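Local structure of DUF871 domain-containing protein (2P0O) at residues Thr103-Gln106 with Met107-Ser111; Thr122-Leu125 with Glu126-Ala129; Gly79-Phe82 with Asp83-Glu86; Ser71-Ala74 with Leu75-Ala78. The protein is of unknown function but probably acts as a 6-phospho-N-acetylmuramidase, a glycosidase with a TIM-barrel N-terminal part. All coordinates share one frame; numbering follows the deposited sequence.

Contact 1: residues Thr103-Gln106 with Met107-Ser111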
ATOM      1  N   THR A 103       9.710  16.866  24.925  1.00 61.83           N
ATOM      2  CA  THR A 103      10.796  17.617  24.298  1.00 61.02           C
ATOM      3  C   THR A 103      11.597  16.786  23.288  1.00 60.56           C
ATOM      4  O   THR A 103      11.631  15.549  23.347  1.00 60.06           O
ATOM      5  CB  THR A 103      11.770  18.210  25.327  1.00 60.91           C
ATOM      6  OG1 THR A 103      12.565  17.162  25.882  1.00 60.43           O
ATOM      7  CG2 THR A 103      11.013  18.927  26.439  1.00 61.13           C
ATOM      8  N   ILE A 104      12.247  17.500  22.373  1.00 59.85           N
ATOM      9  CA  ILE A 104      13.177  16.926  21.411  1.00 59.14           C
ATOM     10  C   ILE A 104      14.256  16.131  22.152  1.00 59.23           C
ATOM     11  O   ILE A 104      14.661  15.043  21.705  1.00 58.93           O
ATOM     12  CB  ILE A 104      13.812  18.034  20.530  1.00 59.11           C
ATOM     13  CG1 ILE A 104      12.760  18.673  19.600  1.00 57.82           C
ATOM     14  CG2 ILE A 104      14.985  17.509  19.735  1.00 57.91           C
ATOM     15  CD1 ILE A 104      12.253  17.779  18.482  1.00 57.67           C
ATOM     16  N   GLU A 105      14.678  16.671  23.292  1.00 58.65           N
ATOM     17  CA  GLU A 105      15.672  16.045  24.147  1.00 59.00           C
ATOM     18  C   GLU A 105      15.231  14.697  24.728  1.00 58.63           C
ATOM     19  O   GLU A 105      16.008  13.735  24.743  1.00 58.14           O
ATOM     20  CB  GLU A 105      16.065  17.001  25.273  1.00 59.01           C
ATOM     21  CG  GLU A 105      17.171  16.472  26.161  1.00 59.93           C
ATOM     22  CD  GLU A 105      17.288  17.229  27.470  1.00 62.29           C
ATOM     23  OE1 GLU A 105      16.730  18.349  27.578  1.00 62.57           O
ATOM     24  OE2 GLU A 105      17.957  16.703  28.394  1.00 63.27           O
ATOM     25  N   GLN A 106      13.995  14.637  25.219  1.00 58.77           N
ATOM     26  CA  GLN A 106      13.427  13.384  25.703  1.00 59.27           C
ATOM     27  C   GLN A 106      13.394  12.366  24.576  1.00 59.62           C
ATOM     28  O   GLN A 106      13.743  11.191  24.758  1.00 59.73           O
ATOM     29  CB  GLN A 106      12.017  13.614  26.229  1.00 59.14           C
ATOM     30  CG  GLN A 106      11.983  14.240  27.612  1.00 59.40           C
ATOM     31  CD  GLN A 106      10.598  14.707  27.959  1.00 59.36           C
ATOM     32  OE1 GLN A 106      10.022  15.532  27.255  1.00 61.37           O
ATOM     33  NE2 GLN A 106      10.041  14.165  29.025  1.00 58.81           N
HETATM   34  N   MSE A 107      12.998  12.852  23.408  1.00 59.60           N
HETATM   35  CA  MSE A 107      12.874  12.052  22.213  1.00 60.42           C
HETATM   36  C   MSE A 107      14.190  11.462  21.746  1.00 59.06           C
HETATM   37  O   MSE A 107      14.225  10.309  21.332  1.00 58.49           O
HETATM   38  CB  MSE A 107      12.238  12.875  21.106  1.00 61.05           C
HETATM   39  CG  MSE A 107      10.728  12.850  21.175  1.00 67.57           C
HETATM   40 SE   MSE A 107       9.852  13.953  19.791  1.00 85.66          SE
HETATM   41  CE  MSE A 107      11.235  13.934  18.406  1.00 83.03           C
ATOM     42  N   ALA A 108      15.253  12.260  21.805  1.00 58.33           N
ATOM     43  CA  ALA A 108      16.591  11.801  21.453  1.00 58.27           C
ATOM     44  C   ALA A 108      17.022  10.658  22.372  1.00 57.92           C
ATOM     45  O   ALA A 108      17.396   9.582  21.893  1.00 58.02           O
ATOM     46  CB  ALA A 108      17.580  12.955  21.525  1.00 58.44           C
ATOM     47  N   HIS A 109      16.931  10.892  23.685  1.00 57.15           N
ATOM     48  CA  HIS A 109      17.210   9.872  24.691  1.00 56.82           C
ATOM     49  C   HIS A 109      16.405   8.610  24.484  1.00 56.20           C
ATOM     50  O   HIS A 109      16.935   7.504  24.631  1.00 56.64           O
ATOM     51  CB  HIS A 109      16.939  10.402  26.099  1.00 57.46           C
ATOM     52  CG  HIS A 109      18.035  11.265  26.643  1.00 58.66           C
ATOM     53  ND1 HIS A 109      18.390  12.469  26.072  1.00 60.35           N
ATOM     54  CD2 HIS A 109      18.846  11.106  27.716  1.00 61.34           C
ATOM     55  CE1 HIS A 109      19.375  13.015  26.765  1.00 61.13           C
ATOM     56  NE2 HIS A 109      19.670  12.208  27.770  1.00 62.16           N
ATOM     57  N   ALA A 110      15.129   8.769  24.143  1.00 54.86           N
ATOM     58  CA  ALA A 110      14.252   7.632  23.968  1.00 53.91           C
ATOM     59  C   ALA A 110      14.567   6.847  22.686  1.00 53.50           C
ATOM     60  O   ALA A 110      14.183   5.671  22.563  1.00 53.29           O
ATOM     61  CB  ALA A 110      12.790   8.062  24.013  1.00 53.54           C
ATOM     62  N   SER A 111      15.295   7.468  21.751  1.00 53.05           N
ATOM     63  CA  SER A 111      15.507   6.825  20.445  1.00 52.93           C
ATOM     64  C   SER A 111      16.476   5.644  20.547  1.00 53.43           C
ATOM     65  O   SER A 111      16.473   4.788  19.680  1.00 52.91           O
ATOM     66  CB  SER A 111      15.976   7.806  19.372  1.00 52.25           C
ATOM     67  OG  SER A 111      17.264   8.319  19.656  1.00 51.45           O
TER
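H109 turns its CG beside its own backbone N (chi1 -79°) and E105 sends CG away from its N (chi1 -176°), which sets imidazole and carboxylate arm side by side one turn apart on helix 104-111. From there H109 ND1 reaches back to E105 O at 3.0 Å, in a bent bond with the oxygen 28° out of the ring plane. H109 N approaches the same oxygen from the opposite face of the carbonyl, so E105 O is gripped by two donors of one residue. At the helix start T103 and Q106 form a capping box. Q106 N donates to T103 OG1 (3.0 Å), and T103 N returns a nearly straight bond to Q106 OE1 (2.7 Å), in the plane of the side-chain carbonyl. This is the helix of the beta-alpha-beta unit between barrel strands 95-98 and 115-119. On its buried side the selenomethionine M107 bends at chi3, and its CE meets I104 CD1 at 4.0 Å; M107 also packs on I116 and L118 of strand 115-119, while I104 leans on L131 of helix 125-133. Further along, A108 O takes S111 N and S111 OG, the latter at 2.6 Å on a lone pair of A108 O.

Contact 2: residues Thr122-Leu125 with Glu126-Ala129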
ATOM      1  N   THR A 122       5.849  18.677   9.743  1.00 65.07           N
ATOM      2  CA  THR A 122       6.176  19.789  10.641  1.00 64.58           C
ATOM      3  C   THR A 122       7.615  19.773  11.126  1.00 63.89           C
ATOM      4  O   THR A 122       8.081  20.775  11.682  1.00 63.39           O
ATOM      5  CB  THR A 122       5.305  19.799  11.917  1.00 65.25           C
ATOM      6  OG1 THR A 122       5.631  18.652  12.733  1.00 66.48           O
ATOM      7  CG2 THR A 122       3.801  19.831  11.574  1.00 65.31           C
ATOM      8  N   ILE A 123       8.301  18.639  10.970  1.00 62.35           N
ATOM      9  CA  ILE A 123       9.665  18.564  11.472  1.00 62.11           C
ATOM     10  C   ILE A 123      10.496  19.631  10.763  1.00 61.75           C
ATOM     11  O   ILE A 123      10.464  19.746   9.536  1.00 61.23           O
ATOM     12  CB  ILE A 123      10.297  17.124  11.392  1.00 61.64           C
ATOM     13  CG1 ILE A 123      11.623  17.050  12.165  1.00 61.62           C
ATOM     14  CG2 ILE A 123      10.556  16.692   9.966  1.00 61.60           C
ATOM     15  CD1 ILE A 123      11.505  17.008  13.685  1.00 60.09           C
ATOM     16  N   THR A 124      11.189  20.439  11.557  1.00 62.00           N
ATOM     17  CA  THR A 124      12.038  21.514  11.038  1.00 62.32           C
ATOM     18  C   THR A 124      13.502  21.099  11.039  1.00 62.44           C
ATOM     19  O   THR A 124      13.901  20.201  11.786  1.00 62.44           O
ATOM     20  CB  THR A 124      11.915  22.812  11.882  1.00 62.42           C
ATOM     21  OG1 THR A 124      12.526  22.601  13.158  1.00 62.02           O
ATOM     22  CG2 THR A 124      10.447  23.239  12.066  1.00 61.85           C
ATOM     23  N   LEU A 125      14.306  21.786  10.226  1.00 63.05           N
ATOM     24  CA  LEU A 125      15.760  21.590  10.213  1.00 63.52           C
ATOM     25  C   LEU A 125      16.403  21.849  11.583  1.00 63.45           C
ATOM     26  O   LEU A 125      17.459  21.283  11.902  1.00 63.37           O
ATOM     27  CB  LEU A 125      16.408  22.465   9.139  1.00 63.90           C
ATOM     28  CG  LEU A 125      17.705  21.960   8.478  1.00 65.94           C
ATOM     29  CD1 LEU A 125      17.772  22.424   7.014  1.00 68.83           C
ATOM     30  CD2 LEU A 125      18.992  22.363   9.234  1.00 67.53           C
ATOM     31  N   GLU A 126      15.745  22.687  12.384  1.00 63.50           N
ATOM     32  CA  GLU A 126      16.210  23.062  13.726  1.00 63.63           C
ATOM     33  C   GLU A 126      16.028  21.923  14.713  1.00 63.03           C
ATOM     34  O   GLU A 126      16.940  21.588  15.467  1.00 62.96           O
ATOM     35  CB  GLU A 126      15.440  24.285  14.242  1.00 63.77           C
ATOM     36  CG  GLU A 126      15.814  25.604  13.588  1.00 65.73           C
ATOM     37  CD  GLU A 126      15.309  25.730  12.147  1.00 68.93           C
ATOM     38  OE1 GLU A 126      14.170  25.284  11.844  1.00 68.09           O
ATOM     39  OE2 GLU A 126      16.069  26.289  11.318  1.00 71.14           O
ATOM     40  N   GLU A 127      14.829  21.349  14.707  1.00 62.70           N
ATOM     41  CA  GLU A 127      14.488  20.211  15.555  1.00 62.40           C
ATOM     42  C   GLU A 127      15.372  19.006  15.227  1.00 61.81           C
ATOM     43  O   GLU A 127      15.835  18.316  16.127  1.00 61.51           O
ATOM     44  CB  GLU A 127      13.003  19.858  15.399  1.00 62.47           C
ATOM     45  CG  GLU A 127      12.064  20.955  15.872  1.00 63.47           C
ATOM     46  CD  GLU A 127      10.598  20.735  15.485  1.00 64.96           C
ATOM     47  OE1 GLU A 127      10.285  20.287  14.354  1.00 63.40           O
ATOM     48  OE2 GLU A 127       9.741  21.038  16.336  1.00 67.13           O
ATOM     49  N   VAL A 128      15.610  18.782  13.935  1.00 61.80           N
ATOM     50  CA  VAL A 128      16.502  17.728  13.459  1.00 62.11           C
ATOM     51  C   VAL A 128      17.935  17.995  13.926  1.00 61.96           C
ATOM     52  O   VAL A 128      18.648  17.070  14.294  1.00 62.00           O
ATOM     53  CB  VAL A 128      16.458  17.572  11.913  1.00 62.19           C
ATOM     54  CG1 VAL A 128      17.334  16.420  11.457  1.00 63.08           C
ATOM     55  CG2 VAL A 128      15.057  17.324  11.438  1.00 62.66           C
ATOM     56  N   ALA A 129      18.339  19.264  13.923  1.00 61.82           N
ATOM     57  CA  ALA A 129      19.646  19.662  14.413  1.00 61.22           C
ATOM     58  C   ALA A 129      19.747  19.494  15.941  1.00 61.28           C
ATOM     59  O   ALA A 129      20.846  19.284  16.494  1.00 60.88           O
ATOM     60  CB  ALA A 129      19.948  21.102  13.995  1.00 61.29           C
TER
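E127 folds its carboxylate back past the start of its own helix, and T124 N finds E127 OE1 at 2.9 Å on the anti side of the carboxylate, not the more usual syn side, and 22° out of its plane. The side chain gets there with CG beside the backbone N (chi1 -64°) and the rest of the chain extended. OE1 is also hemmed in by carbon: I123 CA lies 3.4 Å from it, and I123 CD1 rests against both this oxygen and E127 CB. In the other direction the hydroxyl of T124 caps the helix. T124 OG1 sits between its backbone N and carbonyl carbon (chi1 70°), where it accepts an almost straight bond from E127 N at 3.0 Å and a weak, strongly bent one from E126 N. The T124 and E127 side chains cross at about a right angle, with T124 OG1 3.2 Å from E127 CG. E126, bent at chi2, curls its carboxylate back so that its OE1 reaches T124 CB at 3.3 Å. The buried flank is apolar: I123 CG1 meets V128 CG2 at 3.5 Å, the two side chains crossing nearly perpendicularly. That same V128 methyl is pressed to 3.1 Å from T124 O, a tight fit beside the bond that V128 N makes to this oxygen. I123 continues onto W166 and L167 of helix 157-169, and V128 onto F138 and L170. The reciprocal T124-E127 pair is a capping box, opening helix 125-133 just after barrel strand 115-119.

Contact 3: residues Gly79-Phe82 with Asp83-Glu86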
ATOM      1  N   GLY A  79      -1.275   5.682  32.480  1.00 72.52           N
ATOM      2  CA  GLY A  79      -0.452   5.057  33.514  1.00 71.85           C
ATOM      3  C   GLY A  79       0.989   4.831  33.101  1.00 71.09           C
ATOM      4  O   GLY A  79       1.794   4.322  33.884  1.00 71.20           O
ATOM      5  N   PHE A  80       1.317   5.202  31.869  1.00 70.02           N
ATOM      6  CA  PHE A  80       2.688   5.148  31.416  1.00 68.97           C
ATOM      7  C   PHE A  80       3.374   6.495  31.618  1.00 68.61           C
ATOM      8  O   PHE A  80       2.706   7.518  31.862  1.00 68.41           O
ATOM      9  CB  PHE A  80       2.743   4.695  29.965  1.00 68.68           C
ATOM     10  CG  PHE A  80       2.108   3.348  29.733  1.00 68.46           C
ATOM     11  CD1 PHE A  80       2.777   2.177  30.075  1.00 68.76           C
ATOM     12  CD2 PHE A  80       0.835   3.250  29.185  1.00 68.09           C
ATOM     13  CE1 PHE A  80       2.190   0.928  29.865  1.00 68.51           C
ATOM     14  CE2 PHE A  80       0.243   2.011  28.971  1.00 67.25           C
ATOM     15  CZ  PHE A  80       0.919   0.850  29.310  1.00 68.20           C
ATOM     16  N   SER A  81       4.710   6.474  31.590  1.00 68.12           N
ATOM     17  CA  SER A  81       5.501   7.700  31.511  1.00 67.71           C
ATOM     18  C   SER A  81       6.611   7.518  30.471  1.00 67.34           C
ATOM     19  O   SER A  81       7.166   6.410  30.303  1.00 67.26           O
ATOM     20  CB  SER A  81       6.077   8.105  32.874  1.00 67.82           C
ATOM     21  OG  SER A  81       7.201   7.312  33.224  1.00 68.42           O
ATOM     22  N   PHE A  82       6.920   8.612  29.775  1.00 66.54           N
ATOM     23  CA  PHE A  82       7.912   8.590  28.709  1.00 65.75           C
ATOM     24  C   PHE A  82       9.355   8.297  29.195  1.00 65.79           C
ATOM     25  O   PHE A  82      10.227   7.890  28.417  1.00 65.19           O
ATOM     26  CB  PHE A  82       7.860   9.907  27.941  1.00 65.03           C
ATOM     27  CG  PHE A  82       8.417   9.811  26.567  1.00 63.38           C
ATOM     28  CD1 PHE A  82       7.631   9.337  25.522  1.00 62.67           C
ATOM     29  CD2 PHE A  82       9.726  10.181  26.309  1.00 61.53           C
ATOM     30  CE1 PHE A  82       8.137   9.234  24.238  1.00 61.93           C
ATOM     31  CE2 PHE A  82      10.244  10.077  25.033  1.00 62.10           C
ATOM     32  CZ  PHE A  82       9.437   9.607  23.985  1.00 61.73           C
ATOM     33  N   ASP A  83       9.595   8.512  30.481  1.00 65.80           N
ATOM     34  CA  ASP A  83      10.923   8.325  31.055  1.00 66.39           C
ATOM     35  C   ASP A  83      11.099   6.916  31.620  1.00 66.31           C
ATOM     36  O   ASP A  83      12.211   6.519  31.990  1.00 66.22           O
ATOM     37  CB  ASP A  83      11.196   9.381  32.143  1.00 66.53           C
ATOM     38  CG  ASP A  83      11.173  10.809  31.599  1.00 67.67           C
ATOM     39  OD1 ASP A  83      11.218  11.000  30.353  1.00 68.81           O
ATOM     40  OD2 ASP A  83      11.108  11.747  32.421  1.00 68.56           O
ATOM     41  N   GLU A  84       9.994   6.171  31.693  1.00 66.23           N
ATOM     42  CA  GLU A  84      10.043   4.792  32.226  1.00 66.06           C
ATOM     43  C   GLU A  84       9.364   3.860  31.221  1.00 65.62           C
ATOM     44  O   GLU A  84       8.173   3.514  31.356  1.00 66.11           O
ATOM     45  CB  GLU A  84       9.353   4.710  33.620  1.00 66.26           C
ATOM     46  CG  GLU A  84      10.073   5.511  34.720  1.00 66.97           C
ATOM     47  CD  GLU A  84      11.512   5.017  34.963  1.00 68.17           C
ATOM     48  OE1 GLU A  84      12.000   4.187  34.134  1.00 68.53           O
ATOM     49  OE2 GLU A  84      12.155   5.465  35.982  1.00 66.89           O
ATOM     50  N   LEU A  85      10.137   3.472  30.208  1.00 65.31           N
ATOM     51  CA  LEU A  85       9.568   2.788  29.024  1.00 64.79           C
ATOM     52  C   LEU A  85       9.629   1.229  29.098  1.00 64.79           C
ATOM     53  O   LEU A  85       8.967   0.651  28.183  1.00 64.92           O
ATOM     54  CB  LEU A  85      10.256   3.333  27.740  1.00 64.28           C
ATOM     55  CG  LEU A  85      10.146   4.817  27.340  1.00 63.85           C
ATOM     56  CD1 LEU A  85      11.302   5.263  26.459  1.00 63.80           C
ATOM     57  CD2 LEU A  85       8.845   5.149  26.643  1.00 62.05           C
ATOM     58  N   GLU A  86      10.315   0.665  30.074  1.00 65.14           N
ATOM     59  CA  GLU A  86      10.361  -0.809  30.126  1.00 65.24           C
ATOM     60  C   GLU A  86       8.996  -1.556  30.064  1.00 65.49           C
ATOM     61  O   GLU A  86       8.795  -2.454  29.223  1.00 65.74           O
ATOM     62  CB  GLU A  86      11.230  -1.276  31.298  1.00 65.69           C
ATOM     63  CG  GLU A  86      12.697  -1.135  31.071  1.00 65.44           C
ATOM     64  CD  GLU A  86      13.268   0.464  31.397  1.00 66.12           C
ATOM     65  OE1 GLU A  86      13.611   0.601  32.704  1.00 65.24           O
ATOM     66  OE2 GLU A  86      13.140   1.370  30.278  1.00 65.20           O
TER
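A type I beta turn runs from S81 to E84, closed in the normal way by the bond from E84 N to S81 O at 3.2 Å. Just upstream G79, with positive phi, is the C-prime residue of the Schellman motif that ends helix 72-76, and the turn carries the chain from there toward helix 86-91. Beside the backbone bond, S81 OG packs alongside E84 CB at 3.4 Å, and E84 then bends at chi2 to lead its carboxylate away from the turn. Opposite in character is L85, whose CG lies beside the backbone N (chi1 -62°) and whose branch folds back over the turn. L85 CG stands 3.3 Å from F82 O, and L85 CD1 follows at 3.4 Å with the second methyl hardly farther, so the fork of the leucine presses on this carbonyl oxygen. F82 has its ring swung anti to the backbone N (chi1 -158°); it packs on L96 and M98 of strand 95-98, on A110 of helix 104-111 and on L75, while D83, at the next corner position, lies against Q106. The chemistry is therefore split: the acidic D83 and E84 are exposed, whereas F82 and L85 are buried between strand 95-98 and helix 104-111, which makes the turn polar on one side and apolar on the other.

Contact 4: residues Ser71-Ala74 with Leu75-Ala78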
ATOM      1  N   SER A  71      -0.731  11.653  22.475  1.00 64.88           N
ATOM      2  CA  SER A  71      -0.318  12.909  23.083  1.00 65.90           C
ATOM      3  C   SER A  71       0.394  12.624  24.400  1.00 66.44           C
ATOM      4  O   SER A  71       0.187  11.567  25.011  1.00 65.91           O
ATOM      5  CB  SER A  71      -1.515  13.830  23.312  1.00 65.75           C
ATOM      6  OG  SER A  71      -2.246  13.429  24.457  1.00 67.26           O
ATOM      7  N   GLY A  72       1.238  13.572  24.813  1.00 67.49           N
ATOM      8  CA  GLY A  72       1.975  13.500  26.084  1.00 68.85           C
ATOM      9  C   GLY A  72       1.087  13.232  27.282  1.00 69.84           C
ATOM     10  O   GLY A  72       1.460  12.437  28.159  1.00 69.94           O
ATOM     11  N   GLU A  73      -0.087  13.885  27.296  1.00 70.99           N
ATOM     12  CA  GLU A  73      -1.077  13.782  28.390  1.00 71.89           C
ATOM     13  C   GLU A  73      -1.839  12.464  28.383  1.00 72.01           C
ATOM     14  O   GLU A  73      -2.031  11.854  29.437  1.00 72.06           O
ATOM     15  CB  GLU A  73      -2.066  14.963  28.385  1.00 72.26           C
ATOM     16  CG  GLU A  73      -1.638  16.168  29.234  1.00 74.05           C
ATOM     17  CD  GLU A  73      -0.736  15.782  30.423  1.00 76.74           C
ATOM     18  OE1 GLU A  73      -1.213  15.131  31.393  1.00 76.56           O
ATOM     19  OE2 GLU A  73       0.465  16.136  30.378  1.00 77.76           O
ATOM     20  N   ALA A  74      -2.259  12.029  27.196  1.00 72.10           N
ATOM     21  CA  ALA A  74      -2.901  10.726  27.029  1.00 72.15           C
ATOM     22  C   ALA A  74      -1.994   9.559  27.451  1.00 72.43           C
ATOM     23  O   ALA A  74      -2.489   8.529  27.935  1.00 72.58           O
ATOM     24  CB  ALA A  74      -3.376  10.548  25.609  1.00 71.74           C
ATOM     25  N   LEU A  75      -0.678   9.721  27.279  1.00 72.34           N
ATOM     26  CA  LEU A  75       0.294   8.711  27.711  1.00 72.06           C
ATOM     27  C   LEU A  75       0.383   8.622  29.236  1.00 72.47           C
ATOM     28  O   LEU A  75       0.388   7.527  29.792  1.00 72.55           O
ATOM     29  CB  LEU A  75       1.677   9.002  27.130  1.00 71.62           C
ATOM     30  CG  LEU A  75       2.795   8.041  27.540  1.00 70.56           C
ATOM     31  CD1 LEU A  75       2.656   6.710  26.815  1.00 68.04           C
ATOM     32  CD2 LEU A  75       4.161   8.676  27.291  1.00 70.13           C
ATOM     33  N   LYS A  76       0.474   9.774  29.896  1.00 72.88           N
ATOM     34  CA  LYS A  76       0.498   9.830  31.358  1.00 73.70           C
ATOM     35  C   LYS A  76      -0.827   9.362  31.942  1.00 73.98           C
ATOM     36  O   LYS A  76      -0.843   8.596  32.899  1.00 74.04           O
ATOM     37  CB  LYS A  76       0.847  11.234  31.850  1.00 73.55           C
ATOM     38  CG  LYS A  76       2.317  11.588  31.663  1.00 74.17           C
ATOM     39  CD  LYS A  76       2.519  13.080  31.406  1.00 74.75           C
ATOM     40  CE  LYS A  76       2.848  13.850  32.670  1.00 74.52           C
ATOM     41  NZ  LYS A  76       3.271  15.237  32.340  1.00 74.42           N
ATOM     42  N   ARG A  77      -1.929   9.798  31.333  1.00 74.55           N
ATOM     43  CA  ARG A  77      -3.273   9.375  31.744  1.00 75.07           C
ATOM     44  C   ARG A  77      -3.603   7.953  31.274  1.00 74.86           C
ATOM     45  O   ARG A  77      -4.764   7.533  31.274  1.00 75.23           O
ATOM     46  CB  ARG A  77      -4.343  10.380  31.281  1.00 75.17           C
ATOM     47  CG  ARG A  77      -4.257  11.736  31.977  1.00 76.73           C
ATOM     48  CD  ARG A  77      -5.630  12.374  32.200  1.00 79.76           C
ATOM     49  NE  ARG A  77      -6.144  13.035  30.999  1.00 81.05           N
ATOM     50  CZ  ARG A  77      -6.965  12.474  30.113  1.00 82.36           C
ATOM     51  NH1 ARG A  77      -7.366  13.168  29.052  1.00 82.34           N
ATOM     52  NH2 ARG A  77      -7.385  11.221  30.278  1.00 82.47           N
ATOM     53  N   ALA A  78      -2.569   7.221  30.868  1.00 74.57           N
ATOM     54  CA  ALA A  78      -2.686   5.808  30.519  1.00 73.83           C
ATOM     55  C   ALA A  78      -1.816   4.989  31.477  1.00 73.29           C
ATOM     56  O   ALA A  78      -1.636   3.774  31.306  1.00 73.06           O
ATOM     57  CB  ALA A  78      -2.265   5.582  29.077  1.00 74.06           C
TER
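Residues S71-A78 span the whole of helix 72-76, a short segment that starts directly after barrel strand 65-70, from its N-cap to its C-terminal exit. S71 is the N-cap: the hydroxyl S71 OG accepts from A74 N at 3.1 Å, and the S71 carbonyl takes L75 N at 3.0 Å to close the first turn. G72 O receives a weak bond from K76 N, while E73 O is met firmly by R77 N at 2.8 Å. Along the exposed side E73 and K76 pair as a salt bridge, E73 OE2 to K76 NZ at 3.5 Å, a rather long one. Both chains are bent where they meet: E73 is nearly eclipsed about its second torsion (chi2 -28°), and K76 curves at chi2 and chi3. That curve lays K76 CD across G72 O at 3.5 Å before the ammonium reaches the carboxylate. R77 points its CB at the preceding turn, and CB lies 3.3 Å from E73 O, alongside the bond that its own N makes there; its guanidinium then runs on to a weak bond with I40 O. R77 also leaves the helical phi/psi, so A78 presents its CB to A74 O (3.2 Å) and its N is badly angled for that oxygen. L75 holds CG anti to its N (chi1 178°), which sends the isobutyl group into F80 and F82. The whole is a short N-capped helix in the connection from barrel strand 65-70 to helix 86-91, closed by the Schellman motif at G79.

How the contacts relate
All four contacts lie in the helices and connecting loops around the barrel strands, and each is local, mixing buried and exposed residues. Contacts 1, 2 and 4 start helices with a threonine or serine N-cap, those of contacts 1 and 2 completed as capping boxes; contact 3 is instead a turn with buried aromatic and aliphatic side chains. It succeeds contact 4 in the chain, and F80 N probably bonds to L75 O between them. The F82 ring of contact 3 also abuts A110 of contact 1, 3.4 Å from CE2 to CB. Contact 1 in turn touches contact 2, I104 against E127. Contacts 2 and 4, about 24 Å apart between centres, do not meet.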